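Protein-L-isoaspartate(D-aspartate) O-methyltransferase (Sulfolobus tokodaii, PDB 1VBF) probably catalyses the S-adenosyl-L-methionine-dependent methyl esterification of L-isoaspartyl residues in damaged proteins, a step towards their repair or degradation. Local coordinates at residues Tyr84-Ala89 with Lys110-Tyr115. Residues are numbered along the deposited sequence; the frame is centred on the assembly and turned at random.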
loop_
_atom_site.group_PDB
_atom_site.type_symbol
_atom_site.label_atom_id
_atom_site.label_comp_id
_atom_site.label_asym_id
_atom_site.label_seq_id
_atom_site.Cartn_x
_atom_site.Cartn_y
_atom_site.Cartn_z
ATOM N N TYR B 84 -13.327 35.555 2.925
ATOM C CA TYR B 84 -12.037 36.053 2.474
ATOM C C TYR B 84 -12.263 37.130 1.413
ATOM O O TYR B 84 -11.409 38.006 1.200
ATOM C CB TYR B 84 -11.150 34.920 1.918
ATOM C CG TYR B 84 -10.779 33.877 2.947
ATOM C CD1 TYR B 84 -11.338 32.612 2.904
ATOM C CD2 TYR B 84 -9.915 34.178 4.002
ATOM C CE1 TYR B 84 -11.070 31.679 3.865
ATOM C CE2 TYR B 84 -9.632 33.235 4.986
ATOM C CZ TYR B 84 -10.217 31.988 4.905
ATOM O OH TYR B 84 -9.944 31.043 5.858
ATOM N N THR B 85 -13.426 37.063 0.761
ATOM C CA THR B 85 -13.761 38.031 -0.262
ATOM C C THR B 85 -13.897 39.363 0.472
ATOM O O THR B 85 -13.257 40.344 0.096
ATOM C CB THR B 85 -15.073 37.667 -0.980
ATOM O OG1 THR B 85 -15.130 36.252 -1.178
ATOM C CG2 THR B 85 -15.139 38.355 -2.349
ATOM N N ALA B 86 -14.706 39.391 1.531
ATOM C CA ALA B 86 -14.863 40.607 2.336
ATOM C C ALA B 86 -13.507 41.228 2.769
ATOM O O ALA B 86 -13.289 42.418 2.554
ATOM C CB ALA B 86 -15.716 40.319 3.568
ATOM N N LEU B 87 -12.607 40.442 3.373
ATOM C CA LEU B 87 -11.302 40.954 3.805
ATOM C C LEU B 87 -10.502 41.609 2.680
ATOM O O LEU B 87 -9.785 42.586 2.914
ATOM C CB LEU B 87 -10.452 39.842 4.420
ATOM C CG LEU B 87 -10.965 39.086 5.659
ATOM C CD1 LEU B 87 -9.928 38.045 6.053
ATOM C CD2 LEU B 87 -11.234 40.043 6.830
ATOM N N ILE B 88 -10.609 41.085 1.462
ATOM C CA ILE B 88 -9.886 41.667 0.338
ATOM C C ILE B 88 -10.552 42.993 -0.073
ATOM O O ILE B 88 -9.891 44.022 -0.286
ATOM C CB ILE B 88 -9.870 40.690 -0.858
ATOM C CG1 ILE B 88 -9.217 39.375 -0.430
ATOM C CG2 ILE B 88 -9.104 41.300 -2.056
ATOM C CD1 ILE B 88 -9.249 38.313 -1.487
ATOM N N ALA B 89 -11.874 42.958 -0.176
ATOM C CA ALA B 89 -12.661 44.129 -0.541
ATOM C C ALA B 89 -12.338 45.317 0.378
ATOM O O ALA B 89 -12.294 46.468 -0.057
ATOM C CB ALA B 89 -14.133 43.787 -0.455
ATOM N N LYS B 110 -26.209 37.209 -0.716
ATOM C CA LYS B 110 -26.759 38.068 0.317
ATOM C C LYS B 110 -25.741 38.587 1.359
ATOM O O LYS B 110 -25.844 39.713 1.830
ATOM C CB LYS B 110 -27.870 37.261 0.990
ATOM C CG LYS B 110 -27.534 35.750 0.967
ATOM C CD LYS B 110 -28.731 34.813 1.116
ATOM C CE LYS B 110 -29.517 34.705 -0.180
ATOM N NZ LYS B 110 -30.636 33.723 -0.071
ATOM N N LEU B 111 -24.744 37.772 1.688
ATOM C CA LEU B 111 -23.745 38.123 2.693
ATOM C C LEU B 111 -22.732 39.214 2.373
ATOM O O LEU B 111 -22.020 39.661 3.270
ATOM C CB LEU B 111 -22.981 36.866 3.109
ATOM C CG LEU B 111 -23.823 35.700 3.637
ATOM C CD1 LEU B 111 -23.009 34.400 3.591
ATOM C CD2 LEU B 111 -24.300 36.025 5.046
ATOM N N LEU B 112 -22.645 39.647 1.120
ATOM C CA LEU B 112 -21.670 40.680 0.762
ATOM C C LEU B 112 -22.275 42.019 0.327
ATOM O O LEU B 112 -21.591 42.867 -0.264
ATOM C CB LEU B 112 -20.758 40.149 -0.335
ATOM C CG LEU B 112 -19.772 39.077 0.119
ATOM C CD1 LEU B 112 -18.981 38.501 -1.058
ATOM C CD2 LEU B 112 -18.837 39.718 1.123
ATOM N N SER B 113 -23.555 42.207 0.638
ATOM C CA SER B 113 -24.289 43.420 0.275
ATOM C C SER B 113 -23.585 44.702 0.719
ATOM O O SER B 113 -23.484 45.663 -0.038
ATOM C CB SER B 113 -25.692 43.356 0.870
ATOM O OG SER B 113 -25.612 43.213 2.273
ATOM N N TYR B 114 -23.102 44.710 1.949
ATOM C CA TYR B 114 -22.397 45.861 2.490
ATOM C C TYR B 114 -21.249 46.349 1.605
ATOM O O TYR B 114 -20.676 47.412 1.841
ATOM C CB TYR B 114 -21.837 45.496 3.864
ATOM C CG TYR B 114 -20.762 46.428 4.379
ATOM C CD1 TYR B 114 -21.074 47.710 4.834
ATOM C CD2 TYR B 114 -19.426 46.014 4.436
ATOM C CE1 TYR B 114 -20.075 48.562 5.345
ATOM C CE2 TYR B 114 -18.421 46.852 4.936
ATOM C CZ TYR B 114 -18.749 48.118 5.391
ATOM O OH TYR B 114 -17.759 48.937 5.893
ATOM N N TYR B 115 -20.890 45.580 0.592
ATOM C CA TYR B 115 -19.772 46.000 -0.237
ATOM C C TYR B 115 -20.215 46.476 -1.603
ATOM O O TYR B 115 -21.182 45.964 -2.165
ATOM C CB TYR B 115 -18.759 44.840 -0.366
ATOM C CG TYR B 115 -18.058 44.475 0.935
ATOM C CD1 TYR B 115 -16.917 45.169 1.346
ATOM C CD2 TYR B 115 -18.586 43.502 1.789
ATOM C CE1 TYR B 115 -16.316 44.906 2.588
ATOM C CE2 TYR B 115 -18.008 43.233 3.032
ATOM C CZ TYR B 115 -16.868 43.942 3.430
ATOM O OH TYR B 115 -16.292 43.737 4.668
#
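Apolar contacts join helix 83-91 to the loop that leads from helix 102-109 into strand 118-122. Ala86 and Ala89, three residues apart and so on one side of the helix, bear only methyls, and this lets the broad Tyr115 ring lie close along them. The ring meets both obliquely: Ala89 CB lies 3.6 Å from Tyr115 CD1, near the root of the ring, while Ala86 CB is 3.7 Å from Tyr115 CE2, towards the phenol end. Leu112 packs beside Thr85 and Ala86, its fork spanning both, with CD1 4.0 Å from Thr85 CB and CD2 4.0 Å from Ala86 CB. Thr85 and Leu112 cross at about a right angle.

Thr85 divides its branches: CG2, anti to the backbone N, meets Leu112 CD1, while OG1 hydrogen-bonds Glu76 of strand 73-77. The Tyr115 hydroxyl hydrogen-bonds Glu90 of helix 83-91, holding the ring at its polar end too.

Two type I turns, Lys110-Ser113 and Leu112-Tyr115, bend the loop so that Leu112 and Tyr115 both point at the helix. Ile118 of the edge strand touches Thr85, Ala89 and Leu112, continuing the apolar layer. The contact lies in the Rossmann-like fold of S-adenosylmethionine-dependent methyltransferases, where helix 83-91 connects parallel strands 73-77 and 94-99.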